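Local coordinates for protein Pcdhgb2 (Mus musculus, PDB 5SZR) that probably acts as a calcium-dependent cell-adhesion protein that may help establish specific neuronal connections in the brain, represented here by four extracellular cadherin domains, at residues A[104-109]-A[136-141]; A[14-19]-A[69-74]; A[225-230]-A[318-323]; A[213-218]-A[237-242]. All coordinates share one frame; numbering follows the deposited sequence. Where two conformers were deposited one is given.

Contact 1 (A[104-109]-A[136-141]); sequences NDCVPE and DRDSGE. With CA (calcium ion), chain L; CA (calcium ion), chain K; CA (calcium ion), chain J.
N104 and D138 cross at about a right angle, the amide of one turned 82° from the carboxylate of the other, and the calcium ion of chain L lies where their oxygens converge. N104 OD1 and D138 OD2 stand 2.9 Å apart, too close for two acceptors unless a cation holds both, as it does here. Asparagine probably suits the place by bringing a neutral ligand oxygen among several aspartates. D138 spans two ions, its OD1 reaching the calcium of chain K at 2.5 Å, where D105 OD1 joins it. D105 bridges in turn, with OD2 on the calcium of chain J. C106 N adds a hydrogen bond to D138 OD2, 3.0 Å, on the syn side and 22° out of the carboxylate plane, while C106 O binds the chain L ion. The C106 side chain points toward the other segment, and its SG packs on R137 CB at 3.6 Å. D136 grips the chain L ion with both oxygens, and its OD1 also accepts from D138 N through the anti lone pair, an Asx turn that ties the two aspartates together. Beside it P108 points the same way, with CG 3.4 Å from D136 OD2. The contact joins the linker between strands 91-101 and 109-113 to the loop between strands 128-135 and 145-149; P108 and D136 both rest on V145, and E109 pairs with R135 through the backbone.

Contact 2 (A[14-19]-A[69-74]); sequences LREDVP and NLDFET. With CA (calcium ion), chain J; CA (calcium ion), chain K.
E16 and L70 bury the most surface here, and they divide the work between metal binding and apolar packing. The E16 side chain leaves the backbone with CG between N and the carbonyl carbon (chi1 60°) and then runs extended, which brings its carboxylate up to two calcium ions. E16 OE1 binds the calcium of chain J at 2.5 Å and also accepts from F72 N at 2.8 Å, the donor arriving from above the carboxylate plane, 53° out of it. E16 OE2 goes to the calcium of chain K. A glutamate is long enough to make this span from a type I turn, R15 to V18, at the end of its strand. E73 meets E16 at about a right angle; its OE1 is shared by both ions, and OE2 completes a two-oxygen grip on the chain K ion. D71 OD1 adds a ligand to the chain J ion and accepts from E73 N, an Asx turn that positions E73, two residues on. Away from the ions, L70 points at the other segment: its CB lies 3.4 Å from E16 O, and its CD1 touches V18 CG2 at 3.8 Å and L14 CD1 at 4.0 Å. Branched apolar side chains suit this spot, where I100 of strand 91-101 also covers L70. F72 keeps its CB against the E16 carboxylate while its ring leads away, also onto I100. A glutamate at the end of the first strand facing an Asp-X-Glu loop is the typical calcium-binding base of a cadherin domain.

Contact 3 (A[225-230]-A[318-323]); sequences AENNPP and RNDNAP. With CA (calcium ion), chain Q; CA (calcium ion), chain P; CA (calcium ion), chain R.
N227 and E226 both direct polar atoms at D320, but in different ways. N227 ND2 donates to D320 OD2 at 3.0 Å in a nearly straight bond, 170° at the hydrogen; the acceptor lies in the amide plane, whereas the donor stands above the carboxylate plane. The same D320 OD2 binds the calcium ion of chain P at 2.3 Å, so this oxygen is claimed twice. The other end of the amide, N227 OD1, accepts from water 3, itself a ligand of that ion. Asparagine therefore suits the position, supplying a donor and an acceptor from one flat group, and it also tolerates the positive phi (66°) found here. E226 reaches tip to tip toward D320, extended, with the two carboxylates kept together by metal: OE2 binds the chain P ion, and OE1 binds the calcium of chain Q at 2.8 Å. E226 OE1 also accepts from R318 N at 3.2 Å, nearly along its C-O axis. R318 O and D320 OD1 are satisfied by the chain Q ion. The arginine's charge forms no salt bridge with E226; its guanidinium has E226 O at its edge and A225 CB 3.7 Å from NE. N321 ND2 donates to water 4, which binds the chain P ion, while N319 OD1 and N321 O turn to a third calcium, of chain R. D317 begins this run, a DXNDN linker whose alternating ligands serve three calcium ions, the signature of a junction between successive cadherin domains.

Contact 4 (A[213-218]-A[237-242]); sequences PVFHQA and VSASDP. With CA (calcium ion), chain O; MAN (alpha-D-mannopyranose), chain Y.
H216 N gives its hydrogen to S238 O at 2.8 Å, the shortest bond in a small antiparallel pairing of strands 214-215 and 232-240. This is the edge of a cadherin Greek-key sandwich: the first strand pairs here briefly, then the chain moves over to strand 306-316 of the other sheet as strand 219-225. V214 and S240 form the hydrogen-bonded pair, with V214 N to S240 O and S240 N to V214 O both 2.9 Å. F215 and A239 are the adjacent non-hydrogen-bonded pair, their CA atoms 3.9 Å apart, and both face the interior. A methyl group suits that close approach, since A239 CB sits over one face of the F215 ring, a CH-pi contact 4.2 Å from the centroid. V237 CB touches F215 CE2, and strand 290-299 covers F215 and A239 through A297. P213, lacking an N-H, ends the ladder with its CD 3.3 Å from D241 OD2. D241 holds the calcium ion of chain O with both oxygens, an acidic residue just beyond the end of strand 232-240 that joins the sheet to the metal-bound linker; N209, N211, D243, N247 and D299 complete that site. On the outward side S238 carries an O-linked mannose, with OG anti to the backbone N (chi1 -180°), which brings the sugar to where H216 meets it. H216 presents the edge of its imidazole, and ND1 shares a hydrogen bond of 2.9 Å with mannose O6.

Contacts 1 and 2 form one calcium junction between successive domains: they share the calcium ions of chains J and K, and D138 OD1 lies 3.1 Å from E73 OE2. Contact 2 supplies the base of the first domain, with an apolar patch around L70; contact 1 brings the linker and the calcium-binding loop of the next. Contacts 1, 2 and 4 are partly buried, whereas contact 3, repeating the base-to-linker chemistry at another junction, is polar and lies at the surface. Contacts 3 and 4 belong to one domain, their segments alternating along the chain: 4 adjoins the preceding junction, 3 the following one. Contact 4 differs most, pairing strands over a buried apolar face with a glycan outside.

Contact 1 (A[104-109]-A[136-141])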
# COMPACT_ATOMS: atom_id res chain seq x y z
N ASN A 104 15.71 10.57 -47.82
CA ASN A 104 15.34 10.10 -46.49
C ASN A 104 14.06 9.29 -46.61
O ASN A 104 12.95 9.81 -46.47
CB ASN A 104 15.18 11.27 -45.54
CG ASN A 104 15.02 10.84 -44.10
OD1 ASN A 104 15.22 9.68 -43.75
ND2 ASN A 104 14.67 11.79 -43.24
N ASP A 105 14.20 7.99 -46.89
CA ASP A 105 13.05 7.10 -47.01
C ASP A 105 13.15 5.87 -46.12
O ASP A 105 12.35 4.94 -46.29
CB ASP A 105 12.83 6.69 -48.48
CG ASP A 105 14.03 5.96 -49.07
OD1 ASP A 105 15.13 6.04 -48.49
OD2 ASP A 105 13.86 5.32 -50.13
N CYS A 106 14.09 5.84 -45.18
CA CYS A 106 14.23 4.72 -44.24
C CYS A 106 14.05 5.24 -42.83
O CYS A 106 14.77 6.15 -42.39
CB CYS A 106 15.60 4.04 -44.39
SG CYS A 106 15.78 3.08 -45.92
N VAL A 107 13.08 4.67 -42.11
CA VAL A 107 12.76 5.10 -40.75
C VAL A 107 13.85 4.64 -39.80
O VAL A 107 14.44 3.56 -40.01
CB VAL A 107 11.39 4.54 -40.34
CG1 VAL A 107 11.05 4.88 -38.90
CG2 VAL A 107 10.31 5.06 -41.28
N PRO A 108 14.19 5.42 -38.77
CA PRO A 108 15.08 4.90 -37.72
C PRO A 108 14.39 3.80 -36.92
O PRO A 108 13.19 3.84 -36.69
CB PRO A 108 15.36 6.12 -36.84
CG PRO A 108 14.94 7.30 -37.64
CD PRO A 108 13.86 6.84 -38.56
N GLU A 109 15.17 2.80 -36.51
CA GLU A 109 14.65 1.75 -35.64
C GLU A 109 15.44 1.73 -34.33
O GLU A 109 16.63 2.06 -34.30
CB GLU A 109 14.70 0.37 -36.31
CG GLU A 109 16.07 -0.15 -36.68
CD GLU A 109 16.03 -1.60 -37.14
OE1 GLU A 109 15.35 -2.41 -36.46
OE2 GLU A 109 16.65 -1.93 -38.17
N ASP A 136 19.78 3.00 -38.93
CA ASP A 136 19.10 3.79 -39.96
C ASP A 136 19.76 3.48 -41.30
O ASP A 136 20.95 3.75 -41.48
CB ASP A 136 19.17 5.28 -39.66
CG ASP A 136 18.19 6.10 -40.50
OD1 ASP A 136 18.23 6.00 -41.75
OD2 ASP A 136 17.38 6.84 -39.90
N ARG A 137 18.98 2.92 -42.23
CA ARG A 137 19.53 2.41 -43.47
C ARG A 137 19.98 3.51 -44.43
O ARG A 137 20.68 3.21 -45.40
CB ARG A 137 18.51 1.50 -44.16
CG ARG A 137 18.06 0.31 -43.30
CD ARG A 137 17.23 -0.65 -44.13
NE ARG A 137 17.89 -0.93 -45.40
CZ ARG A 137 17.30 -1.50 -46.45
NH1 ARG A 137 17.99 -1.71 -47.57
NH2 ARG A 137 16.02 -1.84 -46.39
N ASP A 138 19.60 4.76 -44.18
CA ASP A 138 19.99 5.88 -45.02
C ASP A 138 21.43 6.29 -44.73
O ASP A 138 22.06 5.84 -43.77
CB ASP A 138 19.05 7.07 -44.81
CG ASP A 138 17.65 6.81 -45.33
OD1 ASP A 138 17.52 6.05 -46.31
OD2 ASP A 138 16.69 7.36 -44.76
N SER A 139 21.96 7.16 -45.60
CA SER A 139 23.31 7.69 -45.49
C SER A 139 23.28 9.13 -44.98
O SER A 139 22.25 9.81 -45.02
CB SER A 139 24.03 7.65 -46.84
OG SER A 139 24.18 6.32 -47.31
N GLY A 140 24.44 9.58 -44.51
CA GLY A 140 24.62 10.97 -44.13
C GLY A 140 23.65 11.41 -43.05
O GLY A 140 23.37 10.68 -42.09
N GLU A 141 23.12 12.62 -43.22
CA GLU A 141 22.21 13.18 -42.23
C GLU A 141 20.91 12.38 -42.14
O GLU A 141 20.32 12.26 -41.06
CB GLU A 141 21.91 14.65 -42.55
CG GLU A 141 23.11 15.56 -42.38
CD GLU A 141 22.78 17.02 -42.62
OE1 GLU A 141 21.59 17.33 -42.84
OE2 GLU A 141 23.71 17.85 -42.58
CA CA L . 16.38 8.00 -42.29
CA CA K . 17.50 6.33 -48.78
CA CA J . 15.54 3.72 -50.58
O HOH W 1 14.62 1.78 -48.88
O HOH W 2 13.69 3.27 -51.91

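Contact 2 (A[14-19]-A[69-74])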
# COMPACT_ATOMS: atom_id res chain seq x y z
N LEU A 14 20.22 11.11 -60.52
CA LEU A 14 18.80 10.88 -60.32
C LEU A 14 18.50 10.72 -58.84
O LEU A 14 19.23 10.03 -58.12
CB LEU A 14 18.31 9.63 -61.07
CG LEU A 14 18.53 9.53 -62.58
CD1 LEU A 14 17.94 8.22 -63.11
CD2 LEU A 14 17.93 10.73 -63.30
N ARG A 15 17.44 11.38 -58.38
CA ARG A 15 16.94 11.13 -57.04
C ARG A 15 16.28 9.76 -56.99
O ARG A 15 15.58 9.36 -57.93
CB ARG A 15 15.95 12.22 -56.63
CG ARG A 15 16.57 13.60 -56.45
CD ARG A 15 15.51 14.67 -56.27
NE ARG A 15 16.06 15.92 -55.77
CZ ARG A 15 16.48 16.92 -56.54
NH1 ARG A 15 16.96 18.03 -55.99
NH2 ARG A 15 16.42 16.82 -57.86
N GLU A 16 16.51 9.03 -55.90
CA GLU A 16 16.01 7.66 -55.83
C GLU A 16 14.49 7.56 -55.85
O GLU A 16 13.97 6.45 -56.03
CB GLU A 16 16.56 6.96 -54.58
CG GLU A 16 16.18 7.60 -53.26
CD GLU A 16 16.45 6.69 -52.07
OE1 GLU A 16 16.39 5.46 -52.24
OE2 GLU A 16 16.73 7.21 -50.97
N ASP A 17 13.77 8.67 -55.71
CA ASP A 17 12.32 8.64 -55.64
C ASP A 17 11.64 9.00 -56.96
O ASP A 17 10.42 9.14 -56.98
CB ASP A 17 11.82 9.57 -54.53
CG ASP A 17 12.11 11.03 -54.82
OD1 ASP A 17 11.33 11.67 -55.57
OD2 ASP A 17 13.12 11.56 -54.30
N VAL A 18 12.39 9.14 -58.05
CA VAL A 18 11.75 9.51 -59.32
C VAL A 18 10.85 8.36 -59.77
O VAL A 18 11.21 7.18 -59.60
CB VAL A 18 12.79 9.85 -60.39
CG1 VAL A 18 13.64 11.05 -59.96
CG2 VAL A 18 13.67 8.65 -60.73
N PRO A 19 9.67 8.65 -60.31
CA PRO A 19 8.74 7.58 -60.70
C PRO A 19 9.21 6.88 -61.96
O PRO A 19 10.01 7.44 -62.73
CB PRO A 19 7.42 8.32 -60.92
CG PRO A 19 7.84 9.70 -61.30
CD PRO A 19 9.09 9.98 -60.52
N ASN A 69 11.32 1.26 -60.23
CA ASN A 69 11.66 2.18 -59.16
C ASN A 69 13.13 2.07 -58.80
O ASN A 69 13.76 1.02 -58.95
CB ASN A 69 10.79 1.92 -57.92
CG ASN A 69 9.35 2.30 -58.14
OD1 ASN A 69 8.51 1.47 -58.47
ND2 ASN A 69 9.06 3.59 -57.97
N LEU A 70 13.69 3.19 -58.34
CA LEU A 70 15.06 3.21 -57.88
C LEU A 70 15.11 2.96 -56.38
O LEU A 70 14.09 2.89 -55.69
CB LEU A 70 15.72 4.55 -58.24
CG LEU A 70 15.70 4.90 -59.74
CD1 LEU A 70 16.44 6.21 -60.03
CD2 LEU A 70 16.27 3.77 -60.57
N ASP A 71 16.34 2.80 -55.86
CA ASP A 71 16.56 2.60 -54.44
C ASP A 71 18.04 2.79 -54.13
O ASP A 71 18.86 1.91 -54.44
CB ASP A 71 16.08 1.21 -53.99
CG ASP A 71 16.32 0.95 -52.51
OD1 ASP A 71 16.50 1.91 -51.74
OD2 ASP A 71 16.31 -0.24 -52.12
N PHE A 72 18.39 3.93 -53.53
CA PHE A 72 19.79 4.22 -53.21
C PHE A 72 20.39 3.17 -52.29
O PHE A 72 21.59 2.89 -52.38
CB PHE A 72 19.88 5.61 -52.58
CG PHE A 72 21.27 6.00 -52.16
CD1 PHE A 72 22.12 6.63 -53.05
CD2 PHE A 72 21.72 5.77 -50.87
CE1 PHE A 72 23.39 7.01 -52.67
CE2 PHE A 72 22.99 6.14 -50.48
CZ PHE A 72 23.83 6.76 -51.38
N GLU A 73 19.58 2.59 -51.41
CA GLU A 73 20.09 1.58 -50.49
C GLU A 73 20.46 0.29 -51.20
O GLU A 73 21.25 -0.50 -50.66
CB GLU A 73 19.05 1.31 -49.39
CG GLU A 73 18.99 2.38 -48.29
CD GLU A 73 18.64 3.78 -48.81
OE1 GLU A 73 17.67 3.91 -49.58
OE2 GLU A 73 19.33 4.75 -48.43
N THR A 74 19.93 0.05 -52.40
CA THR A 74 20.24 -1.13 -53.19
C THR A 74 21.33 -0.88 -54.23
O THR A 74 22.22 -1.72 -54.42
CB THR A 74 18.98 -1.64 -53.90
OG1 THR A 74 17.95 -1.89 -52.94
CG2 THR A 74 19.27 -2.93 -54.66
CA CA J . 15.54 3.72 -50.58
CA CA K . 17.50 6.33 -48.78
O HOH W 1 14.62 1.78 -48.88
O HOH W 2 13.69 3.27 -51.91

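Contact 3 (A[225-230]-A[318-323])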
# COMPACT_ATOMS: atom_id res chain seq x y z
N ALA A 225 -15.10 -6.98 31.87
CA ALA A 225 -15.88 -7.21 33.08
C ALA A 225 -15.28 -8.36 33.88
O ALA A 225 -14.91 -9.40 33.32
CB ALA A 225 -17.34 -7.51 32.74
N GLU A 226 -15.18 -8.15 35.18
CA GLU A 226 -14.75 -9.16 36.14
C GLU A 226 -15.49 -10.47 35.94
O GLU A 226 -16.60 -10.50 35.40
CB GLU A 226 -14.98 -8.61 37.54
CG GLU A 226 -14.62 -9.48 38.70
CD GLU A 226 -14.82 -8.74 40.00
OE1 GLU A 226 -15.86 -8.06 40.15
OE2 GLU A 226 -13.91 -8.79 40.85
N ASN A 227 -14.86 -11.56 36.37
CA ASN A 227 -15.44 -12.91 36.39
C ASN A 227 -15.71 -13.44 34.99
O ASN A 227 -16.52 -14.36 34.81
CB ASN A 227 -16.71 -12.95 37.24
CG ASN A 227 -16.46 -12.48 38.66
OD1 ASN A 227 -15.41 -12.76 39.24
ND2 ASN A 227 -17.43 -11.76 39.23
N ASN A 228 -15.06 -12.86 33.99
CA ASN A 228 -15.08 -13.37 32.63
C ASN A 228 -14.66 -14.84 32.61
O ASN A 228 -13.83 -15.27 33.41
CB ASN A 228 -14.11 -12.56 31.78
CG ASN A 228 -12.69 -12.64 32.30
OD1 ASN A 228 -12.38 -12.10 33.36
ND2 ASN A 228 -11.83 -13.35 31.58
N PRO A 229 -15.21 -15.62 31.69
CA PRO A 229 -14.69 -16.97 31.50
C PRO A 229 -13.25 -16.91 31.03
O PRO A 229 -12.85 -15.95 30.34
CB PRO A 229 -15.61 -17.56 30.41
CG PRO A 229 -16.78 -16.63 30.32
CD PRO A 229 -16.27 -15.29 30.72
N PRO A 230 -12.43 -17.89 31.39
CA PRO A 230 -11.11 -17.98 30.77
C PRO A 230 -11.26 -18.26 29.29
O PRO A 230 -12.21 -18.91 28.85
CB PRO A 230 -10.45 -19.16 31.50
CG PRO A 230 -11.30 -19.43 32.67
CD PRO A 230 -12.68 -19.00 32.31
N ARG A 318 -17.90 -5.82 39.12
CA ARG A 318 -19.25 -6.36 39.20
C ARG A 318 -19.67 -6.49 40.66
O ARG A 318 -18.84 -6.44 41.57
CB ARG A 318 -19.35 -7.72 38.51
CG ARG A 318 -19.41 -7.66 36.99
CD ARG A 318 -19.78 -9.02 36.42
NE ARG A 318 -19.87 -9.01 34.96
CZ ARG A 318 -20.94 -8.60 34.29
NH1 ARG A 318 -20.94 -8.63 32.96
NH2 ARG A 318 -22.01 -8.17 34.94
N ASN A 319 -20.97 -6.67 40.86
CA ASN A 319 -21.52 -6.80 42.21
C ASN A 319 -21.53 -8.28 42.62
O ASN A 319 -22.57 -8.92 42.74
CB ASN A 319 -22.91 -6.19 42.30
CG ASN A 319 -23.38 -6.04 43.73
OD1 ASN A 319 -22.58 -5.73 44.61
ND2 ASN A 319 -24.67 -6.29 43.98
N ASP A 320 -20.33 -8.82 42.83
CA ASP A 320 -20.17 -10.20 43.24
C ASP A 320 -19.88 -10.35 44.74
O ASP A 320 -19.49 -11.43 45.18
CB ASP A 320 -19.09 -10.90 42.41
CG ASP A 320 -17.78 -10.13 42.38
OD1 ASP A 320 -17.75 -8.95 42.78
OD2 ASP A 320 -16.76 -10.72 41.94
N ASN A 321 -20.08 -9.29 45.52
CA ASN A 321 -19.93 -9.35 46.97
C ASN A 321 -21.16 -8.75 47.61
O ASN A 321 -21.51 -7.60 47.32
CB ASN A 321 -18.67 -8.62 47.43
CG ASN A 321 -17.40 -9.33 47.02
OD1 ASN A 321 -16.90 -10.21 47.73
ND2 ASN A 321 -16.86 -8.95 45.86
N ALA A 322 -21.81 -9.51 48.49
CA ALA A 322 -22.91 -8.98 49.26
C ALA A 322 -22.38 -8.23 50.48
O ALA A 322 -21.34 -8.61 51.04
CB ALA A 322 -23.84 -10.10 49.72
N PRO A 323 -23.05 -7.17 50.90
CA PRO A 323 -22.65 -6.49 52.14
C PRO A 323 -22.74 -7.45 53.32
O PRO A 323 -23.53 -8.39 53.33
CB PRO A 323 -23.64 -5.33 52.27
CG PRO A 323 -24.77 -5.66 51.35
CD PRO A 323 -24.21 -6.51 50.26
CA CA Q . -16.59 -6.86 42.61
CA CA P . -14.55 -10.24 42.50
CA CA R . -21.69 -5.29 46.67
O HOH W 3 -14.01 -12.35 41.51
O HOH W 4 -14.80 -11.17 44.91

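Contact 4 (A[213-218]-A[237-242])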
# COMPACT_ATOMS: atom_id res chain seq x y z
N PRO A 213 5.37 -2.46 9.86
CA PRO A 213 3.95 -2.48 10.22
C PRO A 213 3.58 -1.31 11.11
O PRO A 213 4.41 -0.81 11.89
CB PRO A 213 3.78 -3.82 10.95
CG PRO A 213 5.18 -4.30 11.24
CD PRO A 213 6.05 -3.72 10.18
N VAL A 214 2.35 -0.84 10.98
CA VAL A 214 1.83 0.29 11.74
C VAL A 214 0.48 -0.11 12.33
O VAL A 214 -0.42 -0.52 11.59
CB VAL A 214 1.69 1.55 10.87
CG1 VAL A 214 1.02 2.66 11.66
CG2 VAL A 214 3.05 2.00 10.36
N PHE A 215 0.34 0.03 13.65
CA PHE A 215 -0.90 -0.33 14.31
C PHE A 215 -2.00 0.67 13.97
O PHE A 215 -1.75 1.87 13.81
CB PHE A 215 -0.72 -0.41 15.82
CG PHE A 215 -0.10 -1.70 16.29
CD1 PHE A 215 1.26 -1.78 16.56
CD2 PHE A 215 -0.87 -2.84 16.44
CE1 PHE A 215 1.83 -2.97 17.00
CE2 PHE A 215 -0.31 -4.03 16.87
CZ PHE A 215 1.04 -4.09 17.15
N HIS A 216 -3.23 0.16 13.88
CA HIS A 216 -4.37 1.00 13.51
C HIS A 216 -4.67 2.06 14.56
O HIS A 216 -5.23 3.11 14.24
CB HIS A 216 -5.59 0.10 13.26
CG HIS A 216 -6.76 0.81 12.67
ND1 HIS A 216 -6.97 0.90 11.31
CD2 HIS A 216 -7.80 1.45 13.25
CE1 HIS A 216 -8.08 1.57 11.08
NE2 HIS A 216 -8.61 1.92 12.24
N GLN A 217 -4.29 1.81 15.82
CA GLN A 217 -4.41 2.79 16.90
C GLN A 217 -3.05 3.05 17.53
O GLN A 217 -2.18 2.17 17.54
CB GLN A 217 -5.39 2.33 17.99
CG GLN A 217 -6.76 1.96 17.46
CD GLN A 217 -7.71 1.53 18.56
OE1 GLN A 217 -7.41 1.66 19.75
NE2 GLN A 217 -8.87 1.01 18.17
N ALA A 218 -2.88 4.26 18.07
CA ALA A 218 -1.63 4.61 18.74
C ALA A 218 -1.46 3.86 20.06
O ALA A 218 -0.33 3.61 20.49
CB ALA A 218 -1.58 6.12 18.98
N VAL A 237 -6.01 -6.33 18.21
CA VAL A 237 -5.10 -5.37 17.62
C VAL A 237 -4.95 -5.68 16.13
O VAL A 237 -5.11 -6.82 15.69
CB VAL A 237 -3.73 -5.39 18.33
CG1 VAL A 237 -3.90 -5.06 19.81
CG2 VAL A 237 -3.05 -6.75 18.16
N SER A 238 -4.66 -4.64 15.35
CA SER A 238 -4.47 -4.79 13.91
C SER A 238 -3.42 -3.79 13.45
O SER A 238 -3.47 -2.61 13.82
CB SER A 238 -5.78 -4.58 13.15
OG SER A 238 -5.59 -4.73 11.75
N ALA A 239 -2.47 -4.26 12.64
CA ALA A 239 -1.48 -3.40 12.02
C ALA A 239 -1.49 -3.64 10.51
O ALA A 239 -1.84 -4.72 10.04
CB ALA A 239 -0.07 -3.65 12.58
N SER A 240 -1.11 -2.61 9.76
CA SER A 240 -1.06 -2.66 8.31
C SER A 240 0.38 -2.54 7.83
O SER A 240 1.26 -2.04 8.53
CB SER A 240 -1.91 -1.55 7.69
OG SER A 240 -1.50 -0.28 8.15
N ASP A 241 0.61 -3.02 6.61
CA ASP A 241 1.95 -3.06 6.02
C ASP A 241 1.82 -3.08 4.50
O ASP A 241 1.36 -4.08 3.93
CB ASP A 241 2.71 -4.29 6.53
CG ASP A 241 4.20 -4.25 6.21
OD1 ASP A 241 4.56 -4.02 5.03
OD2 ASP A 241 5.01 -4.45 7.13
N PRO A 242 2.21 -2.01 3.81
CA PRO A 242 1.95 -1.93 2.36
C PRO A 242 2.85 -2.80 1.51
O PRO A 242 2.61 -2.91 0.30
CB PRO A 242 2.19 -0.44 2.05
CG PRO A 242 3.23 -0.04 3.02
CD PRO A 242 2.93 -0.82 4.30
CA CA O . 7.02 -4.64 5.64
C1 MAN Y . -6.83 -4.50 11.05
C2 MAN Y . -6.85 -5.78 10.21
C3 MAN Y . -5.68 -5.78 9.22
C4 MAN Y . -5.62 -4.47 8.41
C5 MAN Y . -5.68 -3.24 9.32
C6 MAN Y . -5.84 -1.95 8.53
O2 MAN Y . -8.03 -5.87 9.40
O3 MAN Y . -5.74 -6.89 8.32
O4 MAN Y . -4.40 -4.44 7.68
O5 MAN Y . -6.81 -3.34 10.24
O6 MAN Y . -5.67 -0.85 9.40